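Local coordinates for protein beta-glucanase (Podospora anserina, PDB 4LE4) that probably hydrolyses beta-glucan chains as a fungal GH131 glycoside hydrolase and binds cellotriose, at residues Y30-H35 with S41-L46; A118-H123 with T198-A203; S122-L127 with I169-G174; Y230-S235 with A241-P246. All blocks are in the same frame, centred on the assembly; numbering follows the deposited sequence.

Contact 1 (Y30-H35 with S41-L46)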
loop_
_atom_site.group_PDB
_atom_site.type_symbol
_atom_site.label_atom_id
_atom_site.label_comp_id
_atom_site.label_asym_id
_atom_site.label_seq_id
_atom_site.Cartn_x
_atom_site.Cartn_y
_atom_site.Cartn_z
ATOM N N TYR A 30 4.715 13.007 -1.126
ATOM C CA TYR A 30 3.904 12.232 -2.063
ATOM C C TYR A 30 3.440 12.946 -3.307
ATOM O O TYR A 30 2.976 14.083 -3.243
ATOM C CB TYR A 30 2.621 11.743 -1.375
ATOM C CG TYR A 30 2.749 10.564 -0.422
ATOM C CD1 TYR A 30 2.992 9.271 -0.900
ATOM C CD2 TYR A 30 2.569 10.737 0.949
ATOM C CE1 TYR A 30 3.035 8.180 -0.024
ATOM C CE2 TYR A 30 2.621 9.660 1.841
ATOM C CZ TYR A 30 2.849 8.381 1.340
ATOM O OH TYR A 30 2.849 7.313 2.194
ATOM N N GLN A 31 3.510 12.256 -4.442
ATOM C CA GLN A 31 2.975 12.807 -5.665
ATOM C C GLN A 31 1.473 12.446 -5.601
ATOM O O GLN A 31 1.095 11.276 -5.347
ATOM C CB GLN A 31 3.591 12.140 -6.897
ATOM C CG GLN A 31 5.096 12.046 -6.869
ATOM C CD GLN A 31 5.655 11.643 -8.221
ATOM O OE1 GLN A 31 5.037 10.864 -8.950
ATOM N NE2 GLN A 31 6.844 12.166 -8.559
ATOM N N TYR A 32 0.623 13.425 -5.854
ATOM C CA TYR A 32 -0.809 13.199 -5.817
ATOM C C TYR A 32 -1.434 13.581 -7.157
ATOM O O TYR A 32 -1.619 14.766 -7.463
ATOM C CB TYR A 32 -1.408 14.006 -4.658
ATOM C CG TYR A 32 -2.901 13.801 -4.527
ATOM C CD1 TYR A 32 -3.422 12.536 -4.296
ATOM C CD2 TYR A 32 -3.778 14.861 -4.704
ATOM C CE1 TYR A 32 -4.817 12.318 -4.255
ATOM C CE2 TYR A 32 -5.175 14.656 -4.655
ATOM C CZ TYR A 32 -5.670 13.387 -4.437
ATOM O OH TYR A 32 -7.029 13.165 -4.424
ATOM N N TYR A 33 -1.690 12.572 -8.002
ATOM C CA TYR A 33 -2.312 12.834 -9.292
ATOM C C TYR A 33 -3.169 11.687 -9.809
ATOM O O TYR A 33 -4.032 11.924 -10.646
ATOM C CB TYR A 33 -1.279 13.245 -10.352
ATOM C CG TYR A 33 -0.288 12.160 -10.730
ATOM C CD1 TYR A 33 0.897 12.000 -10.018
ATOM C CD2 TYR A 33 -0.516 11.332 -11.826
ATOM C CE1 TYR A 33 1.842 11.062 -10.381
ATOM C CE2 TYR A 33 0.417 10.376 -12.205
ATOM C CZ TYR A 33 1.600 10.244 -11.478
ATOM O OH TYR A 33 2.524 9.275 -11.814
ATOM N N ILE A 34 -2.966 10.468 -9.291
ATOM C CA ILE A 34 -3.762 9.307 -9.722
ATOM C C ILE A 34 -4.992 9.226 -8.820
ATOM O O ILE A 34 -5.000 8.567 -7.776
ATOM C CB ILE A 34 -2.931 8.009 -9.650
ATOM C CG1 ILE A 34 -1.680 8.204 -10.528
ATOM C CG2 ILE A 34 -3.760 6.774 -10.126
ATOM C CD1 ILE A 34 -0.720 7.016 -10.545
ATOM N N HIS A 35 -6.024 9.945 -9.237
ATOM C CA HIS A 35 -7.271 10.011 -8.486
ATOM C C HIS A 35 -8.349 10.481 -9.452
ATOM O O HIS A 35 -8.047 10.929 -10.563
ATOM C CB HIS A 35 -7.143 11.013 -7.312
ATOM C CG HIS A 35 -6.725 12.396 -7.725
ATOM N ND1 HIS A 35 -7.579 13.282 -8.352
ATOM C CD2 HIS A 35 -5.540 13.045 -7.601
ATOM C CE1 HIS A 35 -6.941 14.414 -8.594
ATOM N NE2 HIS A 35 -5.700 14.296 -8.148
ATOM N N SER A 41 -10.419 15.273 -0.242
ATOM C CA SER A 41 -11.151 14.730 0.898
ATOM C C SER A 41 -12.173 13.645 0.536
ATOM O O SER A 41 -12.698 12.949 1.410
ATOM C CB SER A 41 -11.800 15.862 1.717
ATOM O OG SER A 41 -12.767 16.536 0.961
ATOM N N ALA A 42 -12.442 13.470 -0.755
ATOM C CA ALA A 42 -13.316 12.377 -1.167
ATOM C C ALA A 42 -12.530 11.054 -1.183
ATOM O O ALA A 42 -13.122 9.975 -1.066
ATOM C CB ALA A 42 -13.848 12.621 -2.574
ATOM N N TYR A 43 -11.205 11.157 -1.337
ATOM C CA TYR A 43 -10.350 9.974 -1.476
ATOM C C TYR A 43 -9.317 9.664 -0.390
ATOM O O TYR A 43 -8.966 8.504 -0.177
ATOM C CB TYR A 43 -9.600 10.076 -2.816
ATOM C CG TYR A 43 -10.453 10.416 -3.983
ATOM C CD1 TYR A 43 -11.543 9.634 -4.321
ATOM C CD2 TYR A 43 -10.121 11.509 -4.810
ATOM C CE1 TYR A 43 -12.285 9.923 -5.457
ATOM C CE2 TYR A 43 -10.862 11.798 -5.934
ATOM C CZ TYR A 43 -11.937 10.999 -6.250
ATOM O OH TYR A 43 -12.656 11.285 -7.379
ATOM N N VAL A 44 -8.828 10.687 0.298
ATOM C CA VAL A 44 -7.814 10.457 1.296
ATOM C C VAL A 44 -8.138 11.317 2.527
ATOM O O VAL A 44 -8.368 12.502 2.389
ATOM C CB VAL A 44 -6.430 10.877 0.762
ATOM C CG1 VAL A 44 -5.343 10.440 1.768
ATOM C CG2 VAL A 44 -6.162 10.229 -0.610
ATOM N N ASN A 45 -8.163 10.703 3.696
ATOM C CA ASN A 45 -8.425 11.442 4.935
ATOM C C ASN A 45 -7.518 10.886 6.002
ATOM O O ASN A 45 -7.354 9.672 6.100
ATOM C CB ASN A 45 -9.891 11.302 5.358
ATOM C CG ASN A 45 -10.837 12.011 4.416
ATOM O OD1 ASN A 45 -11.402 11.406 3.494
ATOM N ND2 ASN A 45 -10.999 13.305 4.621
ATOM N N LEU A 46 -6.929 11.770 6.814
ATOM C CA LEU A 46 -6.014 11.340 7.857
ATOM C C LEU A 46 -6.665 11.454 9.230
ATOM O O LEU A 46 -7.464 12.372 9.476
ATOM C CB LEU A 46 -4.760 12.224 7.876
ATOM C CG LEU A 46 -4.022 12.472 6.563
ATOM C CD1 LEU A 46 -2.848 13.443 6.772
ATOM C CD2 LEU A 46 -3.512 11.117 6.028
#
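Tyr43 OH is held by two hydrogen bonds, to Thr69 OG1 and to the backbone N of Ser38. They pin the far end of the Tyr43 ring, whose CD2 side meets residues 30-35. There Tyr32 OH comes to the ring edge, in its plane, and lies 3.5 Å from Tyr43 CD2. This is a van der Waals contact. The two tyrosine side chains cross at about a right angle. Tyr32 has CG opposite its backbone N (chi1 -179°), which sends the phenol across to the 41-46 segment. His35 adds its CB, 3.9 Å from Tyr43 CD2. Its imidazole turns back toward Tyr32. Tyr32 OH lies 3.3 Å above one face of that imidazole, toward the rim. Tyr33 O lies 3.5 Å above the opposite face, also toward the rim. Val44 adds a looser apolar contact, its CG2 4.4 Å from Tyr32 CE1. On the Tyr43 ring itself, Ala42 CB sits over the centre of one face. No hydrogen bond crosses between the two segments, so the contact rests on side-chain packing. Tyr32 also touches Leu82 and Val40. Strand 30-34 pairs antiparallel with strand 78-84, and strand 44-47 pairs with strand 61-66. These pairs belong to different sheets, and the contact joins the two sheets through buried aromatic side chains.

Contact 2 (A118-H123 with T198-A203)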
loop_
_atom_site.group_PDB
_atom_site.type_symbol
_atom_site.label_atom_id
_atom_site.label_comp_id
_atom_site.label_asym_id
_atom_site.label_seq_id
_atom_site.Cartn_x
_atom_site.Cartn_y
_atom_site.Cartn_z
ATOM N N ALA A 118 -0.682 -1.488 -3.166
ATOM C CA ALA A 118 0.761 -1.266 -2.885
ATOM C C ALA A 118 1.634 -1.921 -3.980
ATOM O O ALA A 118 2.632 -2.615 -3.713
ATOM C CB ALA A 118 1.100 -1.850 -1.544
ATOM N N PHE A 119 1.270 -1.650 -5.215
ATOM C CA PHE A 119 1.944 -2.257 -6.362
ATOM C C PHE A 119 2.924 -1.376 -7.077
ATOM O O PHE A 119 2.791 -0.144 -7.068
ATOM C CB PHE A 119 0.878 -2.717 -7.390
ATOM C CG PHE A 119 0.004 -1.577 -7.947
ATOM C CD1 PHE A 119 -1.206 -1.227 -7.325
ATOM C CD2 PHE A 119 0.384 -0.894 -9.098
ATOM C CE1 PHE A 119 -2.021 -0.206 -7.863
ATOM C CE2 PHE A 119 -0.415 0.127 -9.650
ATOM C CZ PHE A 119 -1.620 0.473 -9.031
ATOM N N PHE A 120 3.930 -2.003 -7.712
ATOM C CA PHE A 120 4.856 -1.239 -8.540
ATOM C C PHE A 120 4.203 -1.127 -9.916
ATOM O O PHE A 120 3.333 -1.925 -10.257
ATOM C CB PHE A 120 6.230 -1.946 -8.632
ATOM C CG PHE A 120 7.006 -1.880 -7.349
ATOM C CD1 PHE A 120 7.873 -0.813 -7.109
ATOM C CD2 PHE A 120 6.806 -2.822 -6.347
ATOM C CE1 PHE A 120 8.523 -0.674 -5.893
ATOM C CE2 PHE A 120 7.457 -2.693 -5.113
ATOM C CZ PHE A 120 8.327 -1.592 -4.893
ATOM N N GLU A 121 4.607 -0.137 -10.705
ATOM C CA GLU A 121 4.022 0.070 -12.031
ATOM C C GLU A 121 4.102 -1.140 -12.985
ATOM O O GLU A 121 3.258 -1.302 -13.853
ATOM C CB GLU A 121 4.655 1.297 -12.680
ATOM C CG GLU A 121 3.644 2.212 -13.337
ATOM C CD GLU A 121 4.081 3.670 -13.385
ATOM O OE1 GLU A 121 3.995 4.388 -12.347
ATOM O OE2 GLU A 121 4.516 4.099 -14.480
ATOM N N SER A 122 5.113 -1.971 -12.816
ATOM C CA SER A 122 5.261 -3.173 -13.660
ATOM C C SER A 122 4.578 -4.369 -12.993
ATOM O O SER A 122 4.550 -5.490 -13.523
ATOM C CB SER A 122 6.749 -3.473 -13.796
ATOM O OG SER A 122 7.243 -3.881 -12.548
ATOM N N HIS A 123 4.041 -4.131 -11.803
ATOM C CA HIS A 123 3.395 -5.168 -11.010
ATOM C C HIS A 123 4.296 -6.368 -10.681
ATOM O O HIS A 123 3.807 -7.479 -10.497
ATOM C CB HIS A 123 2.070 -5.627 -11.678
ATOM C CG HIS A 123 1.036 -4.538 -11.763
ATOM N ND1 HIS A 123 1.045 -3.562 -12.740
ATOM C CD2 HIS A 123 -0.035 -4.269 -10.977
ATOM C CE1 HIS A 123 0.019 -2.741 -12.556
ATOM N NE2 HIS A 123 -0.645 -3.150 -11.491
ATOM N N THR A 198 12.676 -7.200 -11.667
ATOM C CA THR A 198 12.503 -6.062 -10.813
ATOM C C THR A 198 13.052 -4.905 -11.632
ATOM O O THR A 198 14.261 -4.751 -11.793
ATOM C CB THR A 198 13.268 -6.285 -9.497
ATOM O OG1 THR A 198 12.808 -5.348 -8.527
ATOM C CG2 THR A 198 14.751 -6.138 -9.682
ATOM N N SER A 199 12.164 -4.140 -12.232
ATOM C CA SER A 199 12.587 -3.014 -13.054
ATOM C C SER A 199 11.765 -1.869 -12.508
ATOM O O SER A 199 10.542 -1.958 -12.434
ATOM C CB SER A 199 12.257 -3.276 -14.530
ATOM O OG SER A 199 12.874 -2.330 -15.400
ATOM N N SER A 200 12.436 -0.807 -12.090
ATOM C CA SER A 200 11.733 0.334 -11.521
ATOM C C SER A 200 12.559 1.579 -11.682
ATOM O O SER A 200 13.784 1.506 -11.685
ATOM C CB SER A 200 11.476 0.090 -10.030
ATOM O OG SER A 200 11.002 1.255 -9.374
ATOM N N ASN A 201 11.888 2.722 -11.818
ATOM C CA ASN A 201 12.583 4.012 -11.930
ATOM C C ASN A 201 12.600 4.697 -10.565
ATOM O O ASN A 201 13.158 5.785 -10.428
ATOM C CB ASN A 201 11.852 4.967 -12.838
ATOM C CG ASN A 201 10.831 5.782 -12.071
ATOM O OD1 ASN A 201 11.001 6.983 -11.861
ATOM N ND2 ASN A 201 9.781 5.118 -11.614
ATOM N N GLY A 202 11.951 4.103 -9.571
ATOM C CA GLY A 202 11.939 4.723 -8.251
ATOM C C GLY A 202 10.790 5.690 -8.044
ATOM O O GLY A 202 10.570 6.147 -6.930
ATOM N N ALA A 203 10.073 6.033 -9.114
ATOM C CA ALA A 203 8.915 6.920 -9.023
ATOM C C ALA A 203 7.786 6.086 -9.586
ATOM O O ALA A 203 7.119 6.486 -10.532
ATOM C CB ALA A 203 9.113 8.153 -9.866
HETATM O O HOH W 1 5.187 6.848 -12.249
HETATM O O HOH W 2 8.096 -0.619 -12.077
HETATM O O HOH W 3 9.607 -4.583 -13.232
#
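The chain folds back at Phe120-His123 in a type I beta turn, closed by His123 N to Phe120 O at 2.8 Å, and this sets Ser122 opposite Ser199. No direct hydrogen bond links the two segments; three waters do. Ser122 OG, placed between its backbone N and carbonyl carbon (chi1 68°), donates to one water at 2.6 Å. The same water accepts from Ser199 N. A second water donates to Ser199 O at 2.8 Å and takes a weak bond from Ser122 N. Two bridges therefore run side by side between Ser122 and the backbone of Ser199. The third water donates to both Glu121 OE1 and Ala203 O, the latter at 2.6 Å. Glu121 OE1 is also bonded to His206 NE2, so two groups grip this one carboxylate oxygen. Ser200 OG accepts from Gly202 N at 3.0 Å in an ST turn, and also bonds to Asp204 OD1. Both bonds fix the hydroxyl where it approaches Phe120 CD1, at 4.4 Å. The Phe120 ring itself turns inward. It stacks with Phe124 and Trp205 and meets Tyr97 edge to face. The turn joins strand 115-120 to strand 125-129. The 198-203 loop runs past it from strand 188-195 to strand 205-207, which pairs antiparallel with strand 115-120.

Contact 3 (S122-L127 with I169-G174)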
loop_
_atom_site.group_PDB
_atom_site.type_symbol
_atom_site.label_atom_id
_atom_site.label_comp_id
_atom_site.label_asym_id
_atom_site.label_seq_id
_atom_site.Cartn_x
_atom_site.Cartn_y
_atom_site.Cartn_z
ATOM N N SER A 122 5.113 -1.971 -12.816
ATOM C CA SER A 122 5.261 -3.173 -13.660
ATOM C C SER A 122 4.578 -4.369 -12.993
ATOM O O SER A 122 4.550 -5.490 -13.523
ATOM C CB SER A 122 6.749 -3.473 -13.796
ATOM O OG SER A 122 7.243 -3.881 -12.548
ATOM N N HIS A 123 4.041 -4.131 -11.803
ATOM C CA HIS A 123 3.395 -5.168 -11.010
ATOM C C HIS A 123 4.296 -6.368 -10.681
ATOM O O HIS A 123 3.807 -7.479 -10.497
ATOM C CB HIS A 123 2.070 -5.627 -11.678
ATOM C CG HIS A 123 1.036 -4.538 -11.763
ATOM N ND1 HIS A 123 1.045 -3.562 -12.740
ATOM C CD2 HIS A 123 -0.035 -4.269 -10.977
ATOM C CE1 HIS A 123 0.019 -2.741 -12.556
ATOM N NE2 HIS A 123 -0.645 -3.150 -11.491
ATOM N N PHE A 124 5.602 -6.134 -10.522
ATOM C CA PHE A 124 6.496 -7.255 -10.230
ATOM C C PHE A 124 6.180 -7.799 -8.863
ATOM O O PHE A 124 6.387 -8.987 -8.597
ATOM C CB PHE A 124 7.980 -6.892 -10.406
ATOM C CG PHE A 124 8.541 -5.941 -9.381
ATOM C CD1 PHE A 124 8.926 -6.394 -8.134
ATOM C CD2 PHE A 124 8.777 -4.619 -9.712
ATOM C CE1 PHE A 124 9.550 -5.537 -7.216
ATOM C CE2 PHE A 124 9.404 -3.747 -8.811
ATOM C CZ PHE A 124 9.790 -4.209 -7.560
ATOM N N THR A 125 5.690 -6.927 -7.986
ATOM C CA THR A 125 5.193 -7.403 -6.687
ATOM C C THR A 125 4.048 -6.457 -6.244
ATOM O O THR A 125 3.966 -5.324 -6.704
ATOM C CB THR A 125 6.276 -7.522 -5.599
ATOM O OG1 THR A 125 5.753 -8.321 -4.529
ATOM C CG2 THR A 125 6.699 -6.137 -5.063
ATOM N N GLU A 126 3.153 -6.960 -5.406
ATOM C CA GLU A 126 1.980 -6.190 -4.959
ATOM C C GLU A 126 1.155 -7.113 -4.070
ATOM O O GLU A 126 1.479 -8.309 -3.928
ATOM C CB GLU A 126 1.126 -5.859 -6.190
ATOM C CG GLU A 126 0.538 -7.140 -6.893
ATOM C CD GLU A 126 0.068 -6.905 -8.331
ATOM O OE1 GLU A 126 -0.517 -5.843 -8.577
ATOM O OE2 GLU A 126 0.250 -7.795 -9.222
ATOM N N LEU A 127 0.106 -6.564 -3.439
ATOM C CA LEU A 127 -0.837 -7.427 -2.734
ATOM C C LEU A 127 -2.063 -7.423 -3.659
ATOM O O LEU A 127 -2.219 -6.525 -4.497
ATOM C CB LEU A 127 -1.266 -6.869 -1.366
ATOM C CG LEU A 127 -0.159 -6.650 -0.339
ATOM C CD1 LEU A 127 -0.817 -6.228 0.997
ATOM C CD2 LEU A 127 0.694 -7.891 -0.170
ATOM N N ILE A 169 13.290 -6.056 -1.124
ATOM C CA ILE A 169 13.594 -6.089 -2.532
ATOM C C ILE A 169 15.096 -5.920 -2.794
ATOM O O ILE A 169 15.710 -5.001 -2.267
ATOM C CB ILE A 169 12.827 -4.963 -3.265
ATOM C CG1 ILE A 169 11.330 -5.021 -2.873
ATOM C CG2 ILE A 169 13.012 -5.103 -4.798
ATOM C CD1 ILE A 169 10.455 -4.022 -3.576
ATOM N N ASP A 170 15.663 -6.815 -3.588
ATOM C CA ASP A 170 17.067 -6.677 -3.975
ATOM C C ASP A 170 16.993 -6.341 -5.449
ATOM O O ASP A 170 16.822 -7.239 -6.281
ATOM C CB ASP A 170 17.847 -7.983 -3.795
ATOM C CG ASP A 170 19.356 -7.784 -3.993
ATOM O OD1 ASP A 170 19.742 -6.829 -4.707
ATOM O OD2 ASP A 170 20.145 -8.578 -3.436
ATOM N N PHE A 171 17.111 -5.060 -5.787
ATOM C CA PHE A 171 17.019 -4.643 -7.182
ATOM C C PHE A 171 18.225 -5.070 -8.033
ATOM O O PHE A 171 18.170 -5.032 -9.254
ATOM C CB PHE A 171 16.842 -3.136 -7.255
ATOM C CG PHE A 171 15.508 -2.657 -6.761
ATOM C CD1 PHE A 171 14.400 -2.646 -7.613
ATOM C CD2 PHE A 171 15.359 -2.200 -5.456
ATOM C CE1 PHE A 171 13.149 -2.184 -7.170
ATOM C CE2 PHE A 171 14.121 -1.732 -4.996
ATOM C CZ PHE A 171 13.003 -1.726 -5.867
ATOM N N ALA A 172 19.304 -5.478 -7.383
ATOM C CA ALA A 172 20.491 -5.905 -8.124
ATOM C C ALA A 172 20.345 -7.365 -8.526
ATOM O O ALA A 172 20.613 -7.730 -9.669
ATOM C CB ALA A 172 21.735 -5.705 -7.278
ATOM N N ALA A 173 19.892 -8.194 -7.599
ATOM C CA ALA A 173 19.693 -9.608 -7.856
ATOM C C ALA A 173 18.351 -9.897 -8.530
ATOM O O ALA A 173 18.164 -10.958 -9.130
ATOM C CB ALA A 173 19.752 -10.362 -6.556
ATOM N N GLY A 174 17.409 -8.963 -8.421
ATOM C CA GLY A 174 16.103 -9.216 -9.009
ATOM C C GLY A 174 15.319 -10.220 -8.188
ATOM O O GLY A 174 14.828 -11.230 -8.706
#
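Phe124 has CG between its backbone N and carbonyl carbon (chi1 70°), which carries its ring across to Ile169 and Phe171. Ile169 answers with an extended chain, chi2 -177°, that pushes its CD1 toward the ring from the opposite direction. Ile169 CD1 meets the ring edge near its plane, 4.0 Å from Phe124 CZ and equally close to CE1. Phe171 arrives across this line. Its CE1 is 3.9 Å from Phe124 CZ, and the two phenylalanine side chains cross at about a right angle. Phe171 is also packed by its own segment, with Ile169 CG2 lying 3.4 Å above the centre of one ring face. The isoleucine thus touches both aromatic rings, one through each branch. The turn beyond Ile169 is held by Asp170. Its OD1 accepts from Ala172 N at 3.0 Å, on the anti side and 27° out of the carboxylate plane, in an Asx turn. Ala173 N adds a weak bond to the same oxygen, and Gly174 N bonds to Asp170 O at 2.8 Å. On the other segment, Ser122 OG lies in plane at the edge of the Phe124 ring and takes a weak bond from Phe124 N. Thr198 packs against all three contact residues. Strand 125-129 lies in one sheet and strand 163-170 in the other. The three apolar side chains meet between the two sheets, near where strand 163-170 turns into strand 175-182.

Contact 4 (Y230-S235 with A241-P246)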
loop_
_atom_site.group_PDB
_atom_site.type_symbol
_atom_site.label_atom_id
_atom_site.label_comp_id
_atom_site.label_asym_id
_atom_site.label_seq_id
_atom_site.Cartn_x
_atom_site.Cartn_y
_atom_site.Cartn_z
ATOM N N TYR A 230 6.838 3.575 4.733
ATOM C CA TYR A 230 8.175 4.178 4.615
ATOM C C TYR A 230 9.125 3.190 3.939
ATOM O O TYR A 230 8.828 1.999 3.797
ATOM C CB TYR A 230 8.721 4.634 5.995
ATOM C CG TYR A 230 9.058 3.531 6.990
ATOM C CD1 TYR A 230 10.382 3.102 7.155
ATOM C CD2 TYR A 230 8.066 2.933 7.785
ATOM C CE1 TYR A 230 10.714 2.108 8.090
ATOM C CE2 TYR A 230 8.391 1.937 8.718
ATOM C CZ TYR A 230 9.724 1.540 8.857
ATOM O OH TYR A 230 10.071 0.593 9.784
ATOM N N ILE A 231 10.257 3.697 3.489
ATOM C CA ILE A 231 11.235 2.872 2.792
ATOM C C ILE A 231 12.578 3.028 3.485
ATOM O O ILE A 231 13.013 4.147 3.740
ATOM C CB ILE A 231 11.378 3.315 1.340
ATOM C CG1 ILE A 231 10.048 3.100 0.584
ATOM C CG2 ILE A 231 12.496 2.495 0.688
ATOM C CD1 ILE A 231 9.972 3.871 -0.780
ATOM N N GLU A 232 13.233 1.911 3.783
ATOM C CA GLU A 232 14.513 1.979 4.479
ATOM C C GLU A 232 15.547 1.053 3.827
ATOM O O GLU A 232 15.203 0.147 3.058
ATOM C CB GLU A 232 14.297 1.636 5.964
ATOM C CG GLU A 232 14.433 0.198 6.301
ATOM C CD GLU A 232 14.001 -0.172 7.715
ATOM O OE1 GLU A 232 14.325 0.533 8.685
ATOM O OE2 GLU A 232 13.345 -1.214 7.852
ATOM N N SER A 233 16.823 1.306 4.102
ATOM C CA SER A 233 17.863 0.456 3.541
ATOM C C SER A 233 18.786 0.027 4.653
ATOM O O SER A 233 18.693 0.542 5.768
ATOM C CB SER A 233 18.683 1.198 2.491
ATOM O OG SER A 233 19.288 2.334 3.078
ATOM N N GLY A 234 19.672 -0.915 4.326
ATOM C CA GLY A 234 20.632 -1.429 5.280
ATOM C C GLY A 234 20.024 -1.776 6.622
ATOM O O GLY A 234 20.030 -0.954 7.536
ATOM N N SER A 235 19.487 -2.979 6.747
ATOM C CA SER A 235 18.890 -3.447 7.999
ATOM C C SER A 235 17.387 -3.162 8.105
ATOM O O SER A 235 16.924 -2.030 7.981
ATOM C CB SER A 235 19.627 -2.848 9.200
ATOM O OG SER A 235 19.307 -3.533 10.393
ATOM N N ALA A 241 6.356 -0.317 15.299
ATOM C CA ALA A 241 6.356 1.088 15.703
ATOM C C ALA A 241 7.414 1.903 14.944
ATOM O O ALA A 241 7.512 3.106 15.148
ATOM C CB ALA A 241 6.580 1.216 17.195
ATOM N N GLY A 242 8.215 1.240 14.108
ATOM C CA GLY A 242 9.201 1.937 13.295
ATOM C C GLY A 242 10.532 2.282 13.946
ATOM O O GLY A 242 10.693 2.114 15.146
ATOM N N PRO A 243 11.502 2.784 13.173
ATOM C CA PRO A 243 12.819 3.142 13.724
ATOM C C PRO A 243 12.710 4.219 14.806
ATOM O O PRO A 243 11.810 5.050 14.777
ATOM C CB PRO A 243 13.588 3.657 12.500
ATOM C CG PRO A 243 12.897 2.988 11.340
ATOM C CD PRO A 243 11.436 3.078 11.733
ATOM N N GLY A 244 13.627 4.207 15.761
ATOM C CA GLY A 244 13.601 5.235 16.796
ATOM C C GLY A 244 12.455 5.260 17.791
ATOM O O GLY A 244 12.371 6.179 18.620
ATOM N N GLN A 245 11.561 4.280 17.715
ATOM C CA GLN A 245 10.450 4.199 18.662
ATOM C C GLN A 245 10.704 3.017 19.570
ATOM O O GLN A 245 11.435 2.101 19.212
ATOM C CB GLN A 245 9.117 3.968 17.941
ATOM C CG GLN A 245 8.472 5.214 17.386
ATOM C CD GLN A 245 8.148 6.226 18.481
ATOM O OE1 GLN A 245 7.383 5.940 19.416
ATOM N NE2 GLN A 245 8.724 7.410 18.369
ATOM N N PRO A 246 10.126 3.031 20.771
ATOM C CA PRO A 246 10.345 1.890 21.663
ATOM C C PRO A 246 9.638 0.681 21.018
ATOM O O PRO A 246 8.551 0.819 20.449
ATOM C CB PRO A 246 9.663 2.332 22.955
ATOM C CG PRO A 246 9.802 3.847 22.915
ATOM C CD PRO A 246 9.464 4.143 21.474
#
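Van der Waals packing between Tyr230 and Pro243 makes up most of this contact. The phenol end meets the pyrrolidine ring from the opposite direction. Tyr230 OH is 3.4 Å from Pro243 CD, and Tyr230 CZ is 3.7 Å from the same carbon. Further along the ring, Tyr230 CE1 lies 4.0 Å from Pro243 CG. The proline comes at a slant to the aromatic ring. Gly242 joins in through its CA, 3.9 Å from Tyr230 OH. A side chain on Gly242 would be crowded by Pro243 CD.

No hydrogen bond crosses between the segments, although polar atoms take part. Glu232 OE1 lies in plane at the edge of the Tyr230 ring and packs against Pro243 CG at 3.9 Å. Its bond goes to Thr237 OG1, in the loop between the two segments. Aromatic and charge interactions hold the Tyr230 ring: it stacks with His98 and makes a cation-pi contact with Arg8. Replacing Tyr230 with an alanine would probably open a gap beside Pro243 and leave His98 and Arg8 without their aromatic partner.

Within residues 241-246 one weak backbone bond, Gln245 N to Gly242 O at 3.5 Å, closes a type II beta turn. Pro243 and Gly244 take its central positions, the classic proline-glycine pairing. Strand 222-233 is the last strand of the antiparallel beta sandwich expected of the concanavalin clan, and the contact folds the C-terminal turn back onto it.

How the contacts relate
Contacts 1, 3 and 4 are buried, whereas contact 2 lies at the surface. Contacts 1 and 3 each join the two sheets of the sandwich, on opposite sides of the chain's centre. The first uses tyrosines and a histidine, the third purely apolar groups. Contact 2 works through water, as suits its exposed turn. It shares Ser122 and His123 with contact 3, and Thr198 OG1 packs 3.4 Å from Phe124 CZ, so the hydrated surface and the apolar interior adjoin. Contact 4 touches none of the others. It holds a C-terminal loop to one sheet and mixes proline packing with charged neighbours.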